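Long-range contact in beta-glucuronidase (Dictyoglomus thermophilum, PDB 6XXW), which probably hydrolyses beta-D-glucuronides, releasing glucuronic acid: residues A[38-52]-A[67-79]. Residues are numbered along the deposited sequence; the frame is centred on the assembly and turned at random.
Sequences VWEFRTESDKNYILM and LRDYVGRVYYKKS
F41 drives the edge of its ring into the face of Y76, a T-shaped pair with planes at 82°, where strands 38-43 and 73-79 lie antiparallel in the beta-sheet of the sugar-binding domain of this family 2 hydrolase. F41's ring swings there because CG stands anti to the backbone N (chi1 173°); CE2 also meets V74 CG2, while M52 CE lies over the ring centre, so two flat rings, a short branched valine and a flexible thioether pack this buried side. On the other face of the sheet R42 lays its guanidinium flat on the Y75 ring, planes 2° apart and CZ 4.2 Å from the centroid, a cation-pi stack; NH2 also donates to D46 O, tilted out of the guanidinium plane. W39 offers its indole face to the aliphatic chain of K78, whose CD sits 3.5 Å from the centroid of the five-membered ring; NE1 of W39 and NZ of K78 both bond to L35 O. With an alanine at W39, K78 would probably lose the indole face it lies on, Y76 CB one apolar neighbour and L35 O one donor. Past the T43-V74 pair, R73 NH1 forms a salt bridge with E44 OE2, and T43 CG2 sits over the Y70 ring, 4.1 Å from its centroid.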
loop_
_atom_site.group_PDB
_atom_site.type_symbol
_atom_site.label_atom_id
_atom_site.label_comp_id
_atom_site.label_asym_id
_atom_site.label_seq_id
_atom_site.Cartn_x
_atom_site.Cartn_y
_atom_site.Cartn_z
ATOM N N VAL A 38 -11.199 16.320 -28.217
ATOM C CA VAL A 38 -9.765 16.594 -28.264
ATOM C C VAL A 38 -9.549 17.957 -28.908
ATOM O O VAL A 38 -9.951 18.177 -30.056
ATOM C CB VAL A 38 -9.014 15.500 -29.041
ATOM C CG1 VAL A 38 -7.526 15.810 -29.095
ATOM C CG2 VAL A 38 -9.257 14.141 -28.419
ATOM N N TRP A 39 -8.885 18.862 -28.192
ATOM C CA TRP A 39 -8.573 20.188 -28.708
ATOM C C TRP A 39 -7.070 20.333 -28.900
ATOM O O TRP A 39 -6.279 19.562 -28.361
ATOM C CB TRP A 39 -9.040 21.285 -27.750
ATOM C CG TRP A 39 -10.525 21.478 -27.587
ATOM C CD1 TRP A 39 -11.469 20.523 -27.342
ATOM C CD2 TRP A 39 -11.214 22.727 -27.614
ATOM N NE1 TRP A 39 -12.711 21.105 -27.215
ATOM C CE2 TRP A 39 -12.579 22.459 -27.383
ATOM C CE3 TRP A 39 -10.806 24.050 -27.804
ATOM C CZ2 TRP A 39 -13.540 23.472 -27.340
ATOM C CZ3 TRP A 39 -11.757 25.054 -27.766
ATOM C CH2 TRP A 39 -13.111 24.758 -27.549
ATOM N N GLU A 40 -6.667 21.354 -29.648
ATOM C CA GLU A 40 -5.253 21.707 -29.660
ATOM C C GLU A 40 -4.990 22.696 -28.527
ATOM O O GLU A 40 -5.878 23.455 -28.127
ATOM C CB GLU A 40 -4.845 22.296 -31.011
ATOM C CG GLU A 40 -4.766 21.235 -32.103
ATOM C CD GLU A 40 -4.307 21.784 -33.441
ATOM O OE1 GLU A 40 -5.167 22.189 -34.233
ATOM O OE2 GLU A 40 -3.089 21.780 -33.713
ATOM N N PHE A 41 -3.761 22.679 -28.007
ATOM C CA PHE A 41 -3.439 23.370 -26.762
ATOM C C PHE A 41 -2.000 23.860 -26.825
ATOM O O PHE A 41 -1.117 23.144 -27.300
ATOM C CB PHE A 41 -3.655 22.417 -25.566
ATOM C CG PHE A 41 -3.207 22.955 -24.213
ATOM C CD1 PHE A 41 -1.874 22.896 -23.819
ATOM C CD2 PHE A 41 -4.139 23.425 -23.305
ATOM C CE1 PHE A 41 -1.475 23.368 -22.561
ATOM C CE2 PHE A 41 -3.747 23.888 -22.045
ATOM C CZ PHE A 41 -2.417 23.852 -21.680
ATOM N N ARG A 42 -1.768 25.077 -26.338
ATOM C CA ARG A 42 -0.414 25.609 -26.252
ATOM C C ARG A 42 -0.338 26.560 -25.071
ATOM O O ARG A 42 -1.360 26.984 -24.531
ATOM C CB ARG A 42 0.001 26.334 -27.537
ATOM C CG ARG A 42 -0.873 27.540 -27.859
ATOM C CD ARG A 42 -0.500 28.190 -29.194
ATOM N NE ARG A 42 -1.292 29.402 -29.377
ATOM C CZ ARG A 42 -0.932 30.584 -28.898
ATOM N NH1 ARG A 42 -1.719 31.634 -29.080
ATOM N NH2 ARG A 42 0.222 30.707 -28.244
ATOM N N THR A 43 0.887 26.877 -24.660
ATOM C CA THR A 43 1.114 27.853 -23.604
ATOM C C THR A 43 1.551 29.181 -24.213
ATOM O O THR A 43 1.845 29.281 -25.403
ATOM C CB THR A 43 2.157 27.363 -22.590
ATOM O OG1 THR A 43 3.408 27.141 -23.245
ATOM C CG2 THR A 43 1.697 26.063 -21.914
ATOM N N GLU A 44 1.597 30.205 -23.362
ATOM C CA GLU A 44 1.798 31.577 -23.821
ATOM C C GLU A 44 3.081 31.728 -24.631
ATOM O O GLU A 44 4.132 31.201 -24.264
ATOM C CB GLU A 44 1.828 32.529 -22.621
ATOM C CG GLU A 44 1.453 33.963 -22.967
ATOM C CD GLU A 44 1.110 34.772 -21.728
ATOM O OE1 GLU A 44 1.493 34.349 -20.604
ATOM O OE2 GLU A 44 0.453 35.823 -21.880
ATOM N N SER A 45 2.974 32.447 -25.756
ATOM C CA SER A 45 4.117 32.810 -26.600
ATOM C C SER A 45 4.831 31.586 -27.170
ATOM O O SER A 45 6.024 31.636 -27.476
ATOM C CB SER A 45 5.106 33.716 -25.846
ATOM O OG SER A 45 4.689 35.077 -25.896
ATOM N N ASP A 46 4.111 30.479 -27.328
ATOM C CA ASP A 46 4.650 29.279 -27.950
ATOM C C ASP A 46 3.787 28.924 -29.150
ATOM O O ASP A 46 2.558 28.992 -29.077
ATOM C CB ASP A 46 4.694 28.108 -26.971
ATOM C CG ASP A 46 5.546 26.957 -27.481
ATOM O OD1 ASP A 46 5.760 26.870 -28.712
ATOM O OD2 ASP A 46 6.006 26.141 -26.648
ATOM N N LYS A 47 4.433 28.538 -30.253
ATOM C CA LYS A 47 3.706 28.300 -31.496
ATOM C C LYS A 47 3.298 26.845 -31.704
ATOM O O LYS A 47 2.390 26.585 -32.501
ATOM C CB LYS A 47 4.537 28.767 -32.697
ATOM N N ASN A 48 3.924 25.897 -31.009
ATOM C CA ASN A 48 3.634 24.479 -31.204
ATOM C C ASN A 48 2.499 24.035 -30.287
ATOM O O ASN A 48 2.496 24.358 -29.095
ATOM C CB ASN A 48 4.882 23.636 -30.939
ATOM C CG ASN A 48 5.736 23.448 -32.180
ATOM O OD1 ASN A 48 5.281 23.675 -33.303
ATOM N ND2 ASN A 48 6.982 23.033 -31.982
ATOM N N TYR A 49 1.550 23.282 -30.843
ATOM C CA TYR A 49 0.405 22.773 -30.103
ATOM C C TYR A 49 0.652 21.334 -29.654
ATOM O O TYR A 49 1.406 20.591 -30.284
ATOM C CB TYR A 49 -0.868 22.813 -30.952
ATOM C CG TYR A 49 -1.440 24.193 -31.217
ATOM C CD1 TYR A 49 -2.338 24.776 -30.335
ATOM C CD2 TYR A 49 -1.103 24.898 -32.370
ATOM C CE1 TYR A 49 -2.878 26.035 -30.584
ATOM C CE2 TYR A 49 -1.632 26.155 -32.621
ATOM C CZ TYR A 49 -2.518 26.716 -31.725
ATOM O OH TYR A 49 -3.051 27.967 -31.963
ATOM N N ILE A 50 0.000 20.943 -28.558
ATOM C CA ILE A 50 -0.132 19.526 -28.209
ATOM C C ILE A 50 -1.623 19.207 -28.200
ATOM O O ILE A 50 -2.456 20.103 -28.389
ATOM C CB ILE A 50 0.522 19.194 -26.849
ATOM C CG1 ILE A 50 -0.069 20.065 -25.739
ATOM C CG2 ILE A 50 2.040 19.364 -26.896
ATOM C CD1 ILE A 50 0.396 19.651 -24.338
ATOM N N LEU A 51 -1.982 17.950 -27.966
ATOM C CA LEU A 51 -3.387 17.587 -27.830
ATOM C C LEU A 51 -3.820 17.652 -26.370
ATOM O O LEU A 51 -3.062 17.290 -25.469
ATOM C CB LEU A 51 -3.644 16.186 -28.385
ATOM C CG LEU A 51 -3.312 16.039 -29.875
ATOM C CD1 LEU A 51 -3.614 14.623 -30.357
ATOM C CD2 LEU A 51 -4.076 17.075 -30.703
ATOM N N MET A 52 -5.061 18.090 -26.146
ATOM C CA MET A 52 -5.571 18.236 -24.791
ATOM C C MET A 52 -7.062 17.926 -24.744
ATOM O O MET A 52 -7.847 18.551 -25.468
ATOM C CB MET A 52 -5.308 19.655 -24.279
ATOM C CG MET A 52 -5.602 19.872 -22.800
ATOM S SD MET A 52 -4.489 18.980 -21.697
ATOM C CE MET A 52 -2.884 19.691 -22.105
ATOM N N LEU A 67 4.548 22.004 -17.307
ATOM C CA LEU A 67 3.139 22.285 -17.555
ATOM C C LEU A 67 2.291 21.990 -16.325
ATOM O O LEU A 67 1.390 22.764 -15.994
ATOM C CB LEU A 67 2.638 21.478 -18.755
ATOM C CG LEU A 67 1.172 21.753 -19.078
ATOM C CD1 LEU A 67 0.973 23.241 -19.405
ATOM C CD2 LEU A 67 0.690 20.859 -20.229
ATOM N N ARG A 68 2.576 20.886 -15.623
ATOM C CA ARG A 68 1.900 20.619 -14.354
ATOM C C ARG A 68 1.896 21.853 -13.445
ATOM O O ARG A 68 0.871 22.215 -12.860
ATOM C CB ARG A 68 2.576 19.439 -13.647
ATOM C CG ARG A 68 1.772 18.890 -12.471
ATOM C CD ARG A 68 2.638 18.019 -11.559
ATOM N NE ARG A 68 3.689 18.792 -10.893
ATOM C CZ ARG A 68 4.727 18.255 -10.253
ATOM N NH1 ARG A 68 4.850 16.936 -10.189
ATOM N NH2 ARG A 68 5.630 19.032 -9.669
ATOM N N ASP A 69 3.040 22.515 -13.321
ATOM C CA ASP A 69 3.208 23.626 -12.397
ATOM C C ASP A 69 3.147 24.971 -13.104
ATOM O O ASP A 69 3.583 25.985 -12.542
ATOM C CB ASP A 69 4.530 23.479 -11.647
ATOM C CG ASP A 69 4.585 22.208 -10.812
ATOM O OD1 ASP A 69 3.502 21.689 -10.430
ATOM O OD2 ASP A 69 5.708 21.731 -10.544
ATOM N N TYR A 70 2.598 24.999 -14.316
ATOM C CA TYR A 70 2.577 26.218 -15.115
ATOM C C TYR A 70 1.714 27.289 -14.462
ATOM O O TYR A 70 0.679 26.991 -13.862
ATOM C CB TYR A 70 2.052 25.897 -16.515
ATOM C CG TYR A 70 2.026 27.064 -17.474
ATOM C CD1 TYR A 70 3.178 27.464 -18.129
ATOM C CD2 TYR A 70 0.842 27.753 -17.737
ATOM C CE1 TYR A 70 3.165 28.525 -19.023
ATOM C CE2 TYR A 70 0.822 28.835 -18.629
ATOM C CZ TYR A 70 1.992 29.204 -19.269
ATOM O OH TYR A 70 2.005 30.254 -20.161
ATOM N N VAL A 71 2.152 28.546 -14.569
ATOM C CA VAL A 71 1.378 29.698 -14.119
ATOM C C VAL A 71 1.401 30.733 -15.233
ATOM O O VAL A 71 2.477 31.188 -15.641
ATOM C CB VAL A 71 1.912 30.318 -12.809
ATOM C CG1 VAL A 71 1.116 31.572 -12.471
ATOM C CG2 VAL A 71 1.818 29.331 -11.645
ATOM N N GLY A 72 0.222 31.104 -15.720
ATOM C CA GLY A 72 0.131 32.018 -16.840
ATOM C C GLY A 72 -1.002 31.660 -17.776
ATOM O O GLY A 72 -1.968 31.016 -17.365
ATOM N N ARG A 73 -0.882 32.050 -19.036
ATOM C CA ARG A 73 -1.953 31.894 -20.010
ATOM C C ARG A 73 -1.731 30.652 -20.859
ATOM O O ARG A 73 -0.610 30.364 -21.282
ATOM C CB ARG A 73 -2.044 33.134 -20.906
ATOM C CG ARG A 73 -2.549 34.353 -20.149
ATOM C CD ARG A 73 -2.640 35.603 -21.016
ATOM N NE ARG A 73 -2.817 36.798 -20.193
ATOM C CZ ARG A 73 -1.814 37.559 -19.748
ATOM N NH1 ARG A 73 -0.555 37.254 -20.035
ATOM N NH2 ARG A 73 -2.068 38.635 -19.008
ATOM N N VAL A 74 -2.811 29.910 -21.100
ATOM C CA VAL A 74 -2.783 28.794 -22.032
ATOM C C VAL A 74 -3.895 29.033 -23.045
ATOM O O VAL A 74 -4.803 29.833 -22.823
ATOM C CB VAL A 74 -2.933 27.425 -21.334
ATOM C CG1 VAL A 74 -1.891 27.295 -20.194
ATOM C CG2 VAL A 74 -4.351 27.239 -20.806
ATOM N N TYR A 75 -3.800 28.348 -24.181
ATOM C CA TYR A 75 -4.671 28.620 -25.322
ATOM C C TYR A 75 -5.180 27.302 -25.878
ATOM O O TYR A 75 -4.384 26.420 -26.204
ATOM C CB TYR A 75 -3.928 29.413 -26.408
ATOM C CG TYR A 75 -3.365 30.703 -25.874
ATOM C CD1 TYR A 75 -2.152 30.724 -25.184
ATOM C CD2 TYR A 75 -4.058 31.896 -26.020
ATOM C CE1 TYR A 75 -1.643 31.905 -24.658
ATOM C CE2 TYR A 75 -3.546 33.088 -25.507
ATOM C CZ TYR A 75 -2.344 33.079 -24.828
ATOM O OH TYR A 75 -1.839 34.256 -24.319
ATOM N N TYR A 76 -6.499 27.175 -25.969
ATOM C CA TYR A 76 -7.169 26.029 -26.572
ATOM C C TYR A 76 -7.697 26.428 -27.943
ATOM O O TYR A 76 -8.114 27.568 -28.139
ATOM C CB TYR A 76 -8.337 25.575 -25.704
ATOM C CG TYR A 76 -7.974 24.917 -24.391
ATOM C CD1 TYR A 76 -7.582 25.671 -23.295
ATOM C CD2 TYR A 76 -8.075 23.533 -24.243
ATOM C CE1 TYR A 76 -7.279 25.060 -22.067
ATOM C CE2 TYR A 76 -7.769 22.911 -23.026
ATOM C CZ TYR A 76 -7.377 23.680 -21.947
ATOM O OH TYR A 76 -7.089 23.061 -20.753
ATOM N N LYS A 77 -7.683 25.486 -28.895
ATOM C CA LYS A 77 -8.123 25.765 -30.260
ATOM C C LYS A 77 -8.850 24.563 -30.841
ATOM O O LYS A 77 -8.418 23.421 -30.647
ATOM C CB LYS A 77 -6.936 26.112 -31.174
ATOM C CG LYS A 77 -7.328 26.373 -32.630
ATOM C CD LYS A 77 -6.168 26.948 -33.425
ATOM C CE LYS A 77 -5.935 26.173 -34.702
ATOM N NZ LYS A 77 -4.656 26.566 -35.364
ATOM N N LYS A 78 -9.925 24.823 -31.593
ATOM C CA LYS A 78 -10.698 23.752 -32.211
ATOM C C LYS A 78 -11.474 24.299 -33.401
ATOM O O LYS A 78 -11.955 25.434 -33.377
ATOM C CB LYS A 78 -11.682 23.106 -31.222
ATOM C CG LYS A 78 -12.267 21.789 -31.717
ATOM C CD LYS A 78 -13.034 21.051 -30.640
ATOM C CE LYS A 78 -13.106 19.566 -30.961
ATOM N NZ LYS A 78 -14.314 18.934 -30.366
ATOM N N SER A 79 -11.619 23.460 -34.421
ATOM C CA SER A 79 -12.449 23.768 -35.580
ATOM C C SER A 79 -13.860 23.241 -35.375
ATOM O O SER A 79 -14.067 22.179 -34.776
ATOM C CB SER A 79 -11.874 23.135 -36.854
ATOM O OG SER A 79 -10.624 23.691 -37.196
HETATM O O HOH W 1 -7.986 22.396 -33.454
HETATM O O HOH W 2 -2.953 24.428 -35.337
#